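Local coordinates for protein putative L-alanine-DL-glutamate epimerase (Burkholderia xenovorans, PDB 3SN0) that probably acts as a magnesium-dependent racemase or epimerase of the mandelate racemase/muconate lactonizing enzyme family, and binds dicarboxylates such as fumarate in its active site, at residues A[164-169]-A[218-223]; A[318-323]-A[341-346]; A[124-129]-A[160-165]. All blocks are in the same frame, centred on the assembly; numbering follows the deposited sequence. Where two conformers were deposited one is given.

Interaction 1: residues A[164-169]-A[218-223]; sequences TNIFIH and LDLNFN. With MG (magnesium ion), chain B; FUM (fumaric acid), chain C.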
loop_
_atom_site.group_PDB
_atom_site.type_symbol
_atom_site.label_atom_id
_atom_site.label_comp_id
_atom_site.label_asym_id
_atom_site.label_seq_id
_atom_site.Cartn_x
_atom_site.Cartn_y
_atom_site.Cartn_z
ATOM N N THR A 164 -12.559 27.232 -22.555
ATOM C CA THR A 164 -13.985 27.111 -22.731
ATOM C C THR A 164 -14.569 26.084 -21.753
ATOM O O THR A 164 -13.836 25.426 -21.005
ATOM C CB THR A 164 -14.362 26.759 -24.197
ATOM O OG1 THR A 164 -15.774 26.902 -24.349
ATOM C CG2 THR A 164 -13.935 25.315 -24.593
ATOM N N ASN A 165 -15.885 25.946 -21.782
ATOM C CA ASN A 165 -16.634 25.022 -20.902
ATOM C C ASN A 165 -17.504 24.139 -21.808
ATOM O O ASN A 165 -17.122 23.912 -22.944
ATOM C CB ASN A 165 -17.451 25.827 -19.877
ATOM C CG ASN A 165 -16.583 26.697 -18.974
ATOM O OD1 ASN A 165 -16.181 27.813 -19.351
ATOM N ND2 ASN A 165 -16.305 26.206 -17.746
ATOM N N ILE A 166 -18.640 23.621 -21.337
ATOM C CA ILE A 166 -19.404 22.660 -22.127
ATOM C C ILE A 166 -20.651 23.347 -22.657
ATOM O O ILE A 166 -21.405 23.943 -21.871
ATOM C CB ILE A 166 -19.844 21.443 -21.305
ATOM C CG1 ILE A 166 -18.652 20.819 -20.572
ATOM C CG2 ILE A 166 -20.506 20.387 -22.221
ATOM C CD1 ILE A 166 -19.066 19.808 -19.472
ATOM N N PHE A 167 -20.880 23.229 -23.964
ATOM C CA PHE A 167 -22.015 23.882 -24.630
ATOM C C PHE A 167 -22.770 22.947 -25.537
ATOM O O PHE A 167 -22.170 22.115 -26.212
ATOM C CB PHE A 167 -21.548 25.110 -25.406
ATOM C CG PHE A 167 -21.113 26.210 -24.514
ATOM C CD1 PHE A 167 -22.053 27.032 -23.939
ATOM C CD2 PHE A 167 -19.784 26.368 -24.168
ATOM C CE1 PHE A 167 -21.676 28.011 -23.077
ATOM C CE2 PHE A 167 -19.417 27.351 -23.279
ATOM C CZ PHE A 167 -20.369 28.168 -22.748
ATOM N N ILE A 168 -24.091 23.103 -25.535
ATOM C CA ILE A 168 -24.982 22.354 -26.411
ATOM C C ILE A 168 -25.464 23.261 -27.543
ATOM O O ILE A 168 -26.140 24.265 -27.284
ATOM C CB ILE A 168 -26.187 21.838 -25.644
ATOM C CG1 ILE A 168 -25.757 21.063 -24.405
ATOM C CG2 ILE A 168 -27.086 20.995 -26.541
ATOM C CD1 ILE A 168 -24.855 19.825 -24.705
ATOM N N HIS A 169 -25.094 22.901 -28.769
ATOM C CA HIS A 169 -25.351 23.710 -29.972
ATOM C C HIS A 169 -26.537 23.227 -30.823
ATOM O O HIS A 169 -27.169 24.040 -31.512
ATOM C CB HIS A 169 -24.115 23.720 -30.863
ATOM C CG HIS A 169 -23.020 24.596 -30.354
ATOM N ND1 HIS A 169 -22.925 25.928 -30.685
ATOM C CD2 HIS A 169 -21.984 24.336 -29.522
ATOM C CE1 HIS A 169 -21.865 26.452 -30.088
ATOM N NE2 HIS A 169 -21.273 25.503 -29.385
ATOM N N LEU A 218 -9.932 23.131 -21.759
ATOM C CA LEU A 218 -11.333 22.691 -21.612
ATOM C C LEU A 218 -11.643 22.492 -20.136
ATOM O O LEU A 218 -11.010 21.674 -19.487
ATOM C CB LEU A 218 -11.574 21.386 -22.354
ATOM C CG LEU A 218 -12.961 20.742 -22.235
ATOM C CD1 LEU A 218 -14.077 21.715 -22.695
ATOM C CD2 LEU A 218 -13.007 19.414 -22.992
ATOM N N ASP A 219 -12.607 23.239 -19.611
ATOM C CA ASP A 219 -13.007 23.107 -18.222
ATOM C C ASP A 219 -14.337 22.356 -18.153
ATOM O O ASP A 219 -15.346 22.821 -18.667
ATOM C CB ASP A 219 -13.121 24.482 -17.565
ATOM C CG ASP A 219 -13.069 24.427 -16.055
ATOM O OD1 ASP A 219 -13.431 23.379 -15.478
ATOM O OD2 ASP A 219 -12.683 25.461 -15.444
ATOM N N LEU A 220 -14.322 21.222 -17.472
ATOM C CA LEU A 220 -15.504 20.392 -17.285
ATOM C C LEU A 220 -16.129 20.580 -15.893
ATOM O O LEU A 220 -17.173 20.001 -15.603
ATOM C CB LEU A 220 -15.133 18.928 -17.513
ATOM C CG LEU A 220 -14.509 18.574 -18.872
ATOM C CD1 LEU A 220 -14.106 17.101 -18.899
ATOM C CD2 LEU A 220 -15.445 18.907 -20.020
ATOM N N ASN A 221 -15.511 21.423 -15.067
ATOM C CA ASN A 221 -15.964 21.680 -13.705
ATOM C C ASN A 221 -16.371 20.372 -12.973
ATOM O O ASN A 221 -15.619 19.387 -13.008
ATOM C CB ASN A 221 -17.066 22.757 -13.704
ATOM C CG ASN A 221 -16.626 24.036 -14.375
ATOM O OD1 ASN A 221 -16.850 24.229 -15.573
ATOM N ND2 ASN A 221 -15.978 24.917 -13.617
ATOM N N PHE A 222 -17.536 20.360 -12.327
ATOM C CA PHE A 222 -18.034 19.204 -11.602
ATOM C C PHE A 222 -19.132 18.513 -12.440
ATOM O O PHE A 222 -20.039 17.907 -11.893
ATOM C CB PHE A 222 -18.668 19.635 -10.261
ATOM C CG PHE A 222 -17.717 20.156 -9.217
ATOM C CD1 PHE A 222 -17.182 19.296 -8.251
ATOM C CD2 PHE A 222 -17.440 21.519 -9.129
ATOM C CE1 PHE A 222 -16.347 19.768 -7.252
ATOM C CE2 PHE A 222 -16.617 22.017 -8.115
ATOM C CZ PHE A 222 -16.080 21.145 -7.163
ATOM N N ASN A 223 -19.100 18.647 -13.766
ATOM C CA ASN A 223 -20.256 18.240 -14.595
ATOM C C ASN A 223 -20.381 16.768 -14.991
ATOM O O ASN A 223 -21.221 16.418 -15.831
ATOM C CB ASN A 223 -20.301 19.136 -15.849
ATOM C CG ASN A 223 -20.675 20.555 -15.511
ATOM O OD1 ASN A 223 -21.574 20.788 -14.698
ATOM N ND2 ASN A 223 -19.978 21.518 -16.109
HETATM MG MG MG B . -12.082 25.695 -13.353
HETATM O OXT FUM C . -20.363 26.834 -15.066
HETATM C C FUM C . -20.023 27.714 -14.232
HETATM O O FUM C . -20.877 28.245 -13.478
HETATM C C4 FUM C . -18.624 28.192 -14.130
HETATM C C5 FUM C . -17.642 27.693 -14.887
HETATM C C6 FUM C . -16.247 28.184 -14.750
HETATM O O7 FUM C . -16.019 29.163 -13.987
HETATM O O8 FUM C . -15.327 27.604 -15.400
HETATM O O HOH W 1 -12.875 23.904 -12.988
HETATM O O HOH W 2 -13.714 26.824 -13.112
HETATM O O HOH W 3 -11.072 27.570 -13.862
#
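The parallel pairing of barrel strands 161-168 and 215-219 gives out here, at the break in the first and near the end of the second, Thr164 and Asn165 lying beside Leu218 and Asp219 close to the bound fumarate and magnesium. Asp219 N donates a hydrogen bond to Thr164 O at 2.9 Å, and a CH...O contact from Asn165 CA to Asp219 O follows. Beyond it the amides of Asn165 and Asn221 lie nearly coplanar, 8° apart. Asn165 ND2 donates to an in-plane lone pair of Asn221 OD1 at 3.0 Å in a bent bond (135°), and to fumarate O8 at 2.9 Å, while Asn221 ND2 adds a weak bond to the same O8. Asp219 divides its carboxylate: OD2 binds magnesium at 2.2 Å, and OD1 accepts from Asn221 N in an Asx turn and from a metal-bound water. Glu245 and Glu269 complete the protein ligands of the ion. Past the amides, Ile166 CD1 packs on Leu220 CD2 at 3.8 Å and reaches Asn223. With CG beside its backbone N (chi1 -61°), Asn165 extends its amide to the ligand, and Thr128 holds its OD1. Two amide donors and a magnesium-bound water thus converge on O8, which would probably stabilise negative charge on that carboxylate.

Interaction 2: residues A[318-323]-A[341-346]; sequences HNFYGH and IMETDI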
loop_
_atom_site.group_PDB
_atom_site.type_symbol
_atom_site.label_atom_id
_atom_site.label_comp_id
_atom_site.label_asym_id
_atom_site.label_seq_id
_atom_site.Cartn_x
_atom_site.Cartn_y
_atom_site.Cartn_z
ATOM N N HIS A 318 -6.516 30.917 -9.613
ATOM C CA HIS A 318 -7.902 30.983 -10.016
ATOM C C HIS A 318 -8.278 32.467 -10.043
ATOM O O HIS A 318 -8.255 33.130 -9.025
ATOM C CB HIS A 318 -8.745 30.234 -8.991
ATOM C CG HIS A 318 -10.097 29.823 -9.475
ATOM N ND1 HIS A 318 -11.118 29.499 -8.604
ATOM C CD2 HIS A 318 -10.574 29.587 -10.720
ATOM C CE1 HIS A 318 -12.179 29.121 -9.293
ATOM N NE2 HIS A 318 -11.872 29.149 -10.580
ATOM N N ASN A 319 -8.586 32.993 -11.217
ATOM C CA ASN A 319 -8.754 34.425 -11.379
ATOM C C ASN A 319 -9.800 34.758 -12.422
ATOM O O ASN A 319 -9.500 34.776 -13.616
ATOM C CB ASN A 319 -7.414 35.051 -11.782
ATOM C CG ASN A 319 -7.481 36.553 -11.855
ATOM O OD1 ASN A 319 -7.871 37.189 -10.882
ATOM N ND2 ASN A 319 -7.104 37.140 -13.006
ATOM N N PHE A 320 -11.012 35.064 -11.967
ATOM C CA PHE A 320 -12.153 35.302 -12.862
ATOM C C PHE A 320 -13.140 36.289 -12.234
ATOM O O PHE A 320 -14.356 36.164 -12.386
ATOM C CB PHE A 320 -12.851 33.984 -13.231
ATOM C CG PHE A 320 -13.513 33.273 -12.077
ATOM C CD1 PHE A 320 -14.892 33.094 -12.050
ATOM C CD2 PHE A 320 -12.757 32.711 -11.060
ATOM C CE1 PHE A 320 -15.507 32.420 -10.973
ATOM C CE2 PHE A 320 -13.365 32.060 -9.991
ATOM C CZ PHE A 320 -14.732 31.915 -9.948
ATOM N N TYR A 321 -12.590 37.261 -11.525
ATOM C CA TYR A 321 -13.387 38.256 -10.821
ATOM C C TYR A 321 -13.003 39.660 -11.328
ATOM O O TYR A 321 -12.734 39.827 -12.519
ATOM C CB TYR A 321 -13.152 38.112 -9.323
ATOM C CG TYR A 321 -13.068 36.688 -8.749
ATOM C CD1 TYR A 321 -14.218 35.998 -8.372
ATOM C CD2 TYR A 321 -11.816 36.072 -8.518
ATOM C CE1 TYR A 321 -14.146 34.706 -7.800
ATOM C CE2 TYR A 321 -11.718 34.782 -7.957
ATOM C CZ TYR A 321 -12.889 34.106 -7.581
ATOM O OH TYR A 321 -12.796 32.837 -7.004
ATOM N N GLY A 322 -12.997 40.663 -10.445
ATOM C CA GLY A 322 -12.677 42.030 -10.832
ATOM C C GLY A 322 -11.182 42.314 -10.882
ATOM O O GLY A 322 -10.339 41.418 -10.636
ATOM N N HIS A 323 -10.844 43.553 -11.230
ATOM C CA HIS A 323 -9.436 43.936 -11.388
ATOM C C HIS A 323 -8.596 43.730 -10.121
ATOM O O HIS A 323 -7.390 43.434 -10.211
ATOM C CB HIS A 323 -9.280 45.390 -11.831
ATOM C CG HIS A 323 -9.664 45.659 -13.258
ATOM N ND1 HIS A 323 -9.657 44.697 -14.242
ATOM C CD2 HIS A 323 -10.017 46.820 -13.873
ATOM C CE1 HIS A 323 -10.003 45.242 -15.394
ATOM N NE2 HIS A 323 -10.236 46.529 -15.197
ATOM N N ILE A 341 0.791 29.074 -15.495
ATOM C CA ILE A 341 0.112 30.059 -16.335
ATOM C C ILE A 341 -0.823 30.838 -15.391
ATOM O O ILE A 341 -1.070 30.382 -14.252
ATOM C CB ILE A 341 -0.678 29.390 -17.480
ATOM C CG1 ILE A 341 -1.120 30.417 -18.522
ATOM C CG2 ILE A 341 -1.904 28.650 -16.963
ATOM C CD1 ILE A 341 -1.480 29.777 -19.873
HETATM N N MSE A 342 -1.322 32.000 -15.820
HETATM C CA MSE A 342 -2.340 32.718 -15.044
HETATM C C MSE A 342 -3.628 32.908 -15.825
HETATM O O MSE A 342 -3.627 33.295 -16.989
HETATM C CB MSE A 342 -1.863 34.080 -14.526
HETATM C CG MSE A 342 -2.988 34.871 -13.694
HETATM SE SE MSE A 342 -2.049 36.278 -12.886
HETATM C CE MSE A 342 -3.583 37.547 -12.731
ATOM N N GLU A 343 -4.730 32.575 -15.173
ATOM C CA GLU A 343 -6.060 32.785 -15.708
ATOM C C GLU A 343 -6.408 34.253 -15.649
ATOM O O GLU A 343 -6.057 34.949 -14.692
ATOM C CB GLU A 343 -7.065 32.027 -14.843
ATOM C CG GLU A 343 -8.490 32.160 -15.318
ATOM C CD GLU A 343 -9.502 31.480 -14.430
ATOM O OE1 GLU A 343 -9.187 31.119 -13.276
ATOM O OE2 GLU A 343 -10.633 31.311 -14.904
ATOM N N THR A 344 -7.120 34.730 -16.653
ATOM C CA THR A 344 -7.755 36.016 -16.514
ATOM C C THR A 344 -8.931 36.104 -17.473
ATOM O O THR A 344 -8.915 35.469 -18.520
ATOM C CB THR A 344 -6.757 37.175 -16.761
ATOM O OG1 THR A 344 -7.270 38.368 -16.174
ATOM C CG2 THR A 344 -6.540 37.391 -18.253
ATOM N N ASP A 345 -9.945 36.882 -17.094
ATOM C CA ASP A 345 -11.068 37.184 -17.998
ATOM C C ASP A 345 -10.721 38.449 -18.795
ATOM O O ASP A 345 -10.421 39.504 -18.233
ATOM C CB ASP A 345 -12.362 37.401 -17.233
ATOM C CG ASP A 345 -12.961 36.102 -16.682
ATOM O OD1 ASP A 345 -12.736 35.012 -17.258
ATOM O OD2 ASP A 345 -13.662 36.195 -15.654
ATOM N N ILE A 346 -10.779 38.344 -20.114
ATOM C CA ILE A 346 -10.518 39.476 -20.971
ATOM C C ILE A 346 -11.835 40.191 -21.308
ATOM O O ILE A 346 -11.831 41.369 -21.614
ATOM C CB ILE A 346 -9.744 39.005 -22.233
ATOM C CG1 ILE A 346 -8.357 38.521 -21.825
ATOM C CG2 ILE A 346 -9.668 40.088 -23.296
ATOM C CD1 ILE A 346 -7.516 39.566 -21.052
HETATM O O HOH W 4 -14.093 38.539 -14.575
#
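The loop 318-323 runs alongside strand 342-344 in roughly the same direction, the touching parts 28° apart, with Asn319 nearest Glu343. Glu343 reaches across this gap with an extended side chain, CG anti to its backbone N (chi1 -179°), which lays CG and CD against the carbonyl oxygen of Asn319. Its OE1 takes the backbone N-H of Asn319 at 2.8 Å in a nearly straight bond, the donor standing well above the carboxylate plane. The same oxygen lies at the edge of the His318 ring, 3.3 Å from CD2, with ring and carboxylate 24° apart. OE2 is hydrogen-bonded to Ser124.

Asn319 returns the grip from its side chain: ND2 donates to Glu343 O at 3.0 Å, with the acceptor in the amide plane but the donor tilted from the carbonyl plane. Loop and strand are therefore tied by a main-chain donor meeting a side-chain acceptor and the reverse. The selenomethionine Met342 touches the same amide, its CE 3.6 Å from Asn319 ND2. Buried between the segments, Asn319 O has no polar partner.

Further on, Asp345 OD2 lies 3.3 Å from Phe320 CA, and a water donates to both this OD2 and Tyr321 O. OD1 is hydrogen-bonded to His125. Phe320 CE2 lies over one face of the His318 ring, toward its rim and 3.2 Å above the plane, and Tyr321 CE1 lies over a face of the Phe320 ring, again toward the rim. His318 ND1 is held by Asp292, while the side chains of His318 and Phe320 come, by nearest atoms, to about 4 Å from the magnesium ion and from fumarate, respectively. Following strand 314-317 and leading into helix 323-335, the loop occupies a strand-to-helix connection beside the active site, as expected at the catalytic end of an enolase-superfamily barrel.

Interaction 3: residues A[124-129]-A[160-165]; sequences SHCPTW and RAIKTN. With FUM (fumaric acid), chain C.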
loop_
_atom_site.group_PDB
_atom_site.type_symbol
_atom_site.label_atom_id
_atom_site.label_comp_id
_atom_site.label_asym_id
_atom_site.label_seq_id
_atom_site.Cartn_x
_atom_site.Cartn_y
_atom_site.Cartn_z
ATOM N N SER A 124 -9.818 33.385 -20.189
ATOM C CA SER A 124 -10.746 32.443 -19.592
ATOM C C SER A 124 -12.179 32.726 -20.010
ATOM O O SER A 124 -12.492 33.801 -20.512
ATOM C CB SER A 124 -10.595 32.495 -18.073
ATOM O OG SER A 124 -11.187 31.361 -17.480
ATOM N N HIS A 125 -13.068 31.769 -19.763
ATOM C CA HIS A 125 -14.488 31.924 -20.097
ATOM C C HIS A 125 -14.665 32.464 -21.514
ATOM O O HIS A 125 -15.368 33.437 -21.746
ATOM C CB HIS A 125 -15.173 32.794 -19.046
ATOM C CG HIS A 125 -14.969 32.272 -17.655
ATOM N ND1 HIS A 125 -14.007 32.779 -16.806
ATOM C CD2 HIS A 125 -15.534 31.229 -17.006
ATOM C CE1 HIS A 125 -14.009 32.079 -15.682
ATOM N NE2 HIS A 125 -14.931 31.136 -15.775
ATOM N N CYS A 126 -14.000 31.780 -22.438
ATOM C CA CYS A 126 -13.873 32.185 -23.820
ATOM C C CYS A 126 -14.241 31.011 -24.719
ATOM O O CYS A 126 -13.411 30.097 -24.930
ATOM C CB CYS A 126 -12.438 32.611 -24.089
ATOM S SG CYS A 126 -12.135 33.150 -25.800
ATOM N N PRO A 127 -15.460 31.016 -25.272
ATOM C CA PRO A 127 -16.466 32.087 -25.334
ATOM C C PRO A 127 -17.579 32.005 -24.279
ATOM O O PRO A 127 -18.636 32.610 -24.450
ATOM C CB PRO A 127 -17.054 31.900 -26.736
ATOM C CG PRO A 127 -16.938 30.408 -26.981
ATOM C CD PRO A 127 -15.875 29.857 -26.077
ATOM N N THR A 128 -17.318 31.320 -23.168
ATOM C CA THR A 128 -18.314 31.086 -22.121
ATOM C C THR A 128 -19.077 32.351 -21.666
ATOM O O THR A 128 -20.291 32.333 -21.580
ATOM C CB THR A 128 -17.637 30.431 -20.931
ATOM O OG1 THR A 128 -16.896 29.292 -21.402
ATOM C CG2 THR A 128 -18.642 30.028 -19.858
ATOM N N TRP A 129 -18.367 33.441 -21.399
ATOM C CA TRP A 129 -19.027 34.667 -20.948
ATOM C C TRP A 129 -19.901 35.320 -22.035
ATOM O O TRP A 129 -20.965 35.863 -21.728
ATOM C CB TRP A 129 -18.005 35.690 -20.431
ATOM C CG TRP A 129 -17.485 35.561 -18.989
ATOM C CD1 TRP A 129 -16.539 36.375 -18.422
ATOM C CD2 TRP A 129 -17.836 34.601 -17.975
ATOM N NE1 TRP A 129 -16.296 35.998 -17.129
ATOM C CE2 TRP A 129 -17.072 34.909 -16.831
ATOM C CE3 TRP A 129 -18.705 33.505 -17.923
ATOM C CZ2 TRP A 129 -17.151 34.171 -15.650
ATOM C CZ3 TRP A 129 -18.783 32.772 -16.750
ATOM C CH2 TRP A 129 -18.015 33.112 -15.624
ATOM N N ARG A 160 -2.398 33.731 -26.088
ATOM C CA ARG A 160 -1.716 32.491 -26.447
ATOM C C ARG A 160 -2.534 31.260 -26.090
ATOM O O ARG A 160 -2.183 30.130 -26.472
ATOM C CB ARG A 160 -0.400 32.424 -25.709
ATOM C CG ARG A 160 0.520 33.584 -26.048
ATOM C CD ARG A 160 1.719 33.616 -25.145
ATOM N NE ARG A 160 2.524 34.820 -25.369
ATOM C CZ ARG A 160 3.711 35.041 -24.812
ATOM N NH1 ARG A 160 4.253 34.138 -23.991
ATOM N NH2 ARG A 160 4.359 36.172 -25.072
ATOM N N ALA A 161 -3.595 31.484 -25.334
ATOM C CA ALA A 161 -4.435 30.382 -24.824
ATOM C C ALA A 161 -5.813 30.872 -24.454
ATOM O O ALA A 161 -5.969 32.009 -24.061
ATOM C CB ALA A 161 -3.770 29.702 -23.614
ATOM N N ILE A 162 -6.816 29.991 -24.562
ATOM C CA ILE A 162 -8.197 30.330 -24.230
ATOM C C ILE A 162 -8.831 29.129 -23.534
ATOM O O ILE A 162 -8.416 28.000 -23.789
ATOM C CB ILE A 162 -9.035 30.709 -25.508
ATOM C CG1 ILE A 162 -9.134 29.520 -26.476
ATOM C CG2 ILE A 162 -8.416 31.920 -26.206
ATOM C CD1 ILE A 162 -9.814 29.839 -27.810
ATOM N N LYS A 163 -9.796 29.377 -22.637
ATOM C CA LYS A 163 -10.494 28.296 -21.942
ATOM C C LYS A 163 -11.992 28.359 -22.133
ATOM O O LYS A 163 -12.625 29.404 -21.885
ATOM C CB LYS A 163 -10.176 28.290 -20.447
ATOM C CG LYS A 163 -10.641 27.014 -19.744
ATOM C CD LYS A 163 -10.058 26.860 -18.334
ATOM C CE LYS A 163 -10.785 27.706 -17.303
ATOM N NZ LYS A 163 -10.039 27.740 -16.020
ATOM N N THR A 164 -12.559 27.232 -22.555
ATOM C CA THR A 164 -13.985 27.111 -22.731
ATOM C C THR A 164 -14.569 26.084 -21.753
ATOM O O THR A 164 -13.836 25.426 -21.005
ATOM C CB THR A 164 -14.362 26.759 -24.197
ATOM O OG1 THR A 164 -15.774 26.902 -24.349
ATOM C CG2 THR A 164 -13.935 25.315 -24.593
ATOM N N ASN A 165 -15.885 25.946 -21.782
ATOM C CA ASN A 165 -16.634 25.022 -20.902
ATOM C C ASN A 165 -17.504 24.139 -21.808
ATOM O O ASN A 165 -17.122 23.912 -22.944
ATOM C CB ASN A 165 -17.451 25.827 -19.877
ATOM C CG ASN A 165 -16.583 26.697 -18.974
ATOM O OD1 ASN A 165 -16.181 27.813 -19.351
ATOM N ND2 ASN A 165 -16.305 26.206 -17.746
HETATM O OXT FUM C . -20.363 26.834 -15.066
HETATM C C FUM C . -20.023 27.714 -14.232
HETATM O O FUM C . -20.877 28.245 -13.478
HETATM C C4 FUM C . -18.624 28.192 -14.130
HETATM C C5 FUM C . -17.642 27.693 -14.887
HETATM C C6 FUM C . -16.247 28.184 -14.750
HETATM O O7 FUM C . -16.019 29.163 -13.987
HETATM O O8 FUM C . -15.327 27.604 -15.400
HETATM O O HOH W 5 -13.767 28.917 -18.935
#
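Cys126 and Lys163 join segment 124-129 to strand 161-168 through the main chain: Cys126 N donates to Lys163 O at 2.8 Å, nearly straight at 172°. The chain next passes a cis peptide bond into Pro127, the N-cap of helix 128-132. Pro127 CD lies 3.4 Å from Thr164 OG1, which is hydrogen-bonded to His202.

Side-chain hydrogen bonds carry the contact toward the ligand. Thr128 OG1, turned beside its own backbone N (chi1 -51°), crosses Asn165 at about a right angle and donates to an in-plane lone pair of OD1, at 2.6 Å. A water donates to the same OD1, so two donors help fix the rotation of this amide, which is a first-shell ligand of fumarate. These residues line the C-terminal mouth of the family's barrel domain, where His125 and Asn165 both bond one carboxylate of fumarate. His125 NE2 donates a hydrogen bond to fumarate O7 at 2.9 Å, the oxygen lying near the ring plane; on the ring's far nitrogen, ND1 is hydrogen-bonded to Asp345. Trp129 CZ2 sits 3.4 Å above the centre of the imidazole, covering one face.

Apolar and charged contacts flank this core. Cys126 SG rests on Ile162 CG2 at 3.9 Å. Ser124 OG, hydrogen-bonded to Glu343, approaches Lys163 CE at 3.7 Å, while the lysine, in the conformer described, brings NZ to Tyr122 and to a salt bridge with Glu245.

How the interactions relate
Interactions 1 and 3 share Thr164 and Asn165 on strand 161-168, which interaction 1 joins to its sheet neighbour 215-219 and interaction 3 to the loop leading into helix 128-132; their centres are 10 Å apart. Interaction 2 lies about 11 Å from interaction 3 and 18 Å from interaction 1, centre to centre, and opens last along the chain. It does not touch interaction 1, but meets interaction 3 where Asp345 and Glu343 probably hydrogen-bond His125 and Ser124. In the conformer described, a salt bridge from Lys163 to Asp219 links interactions 3 and 1. Widely separated parts of the sequence thereby surround the ligand and metal within a single active site.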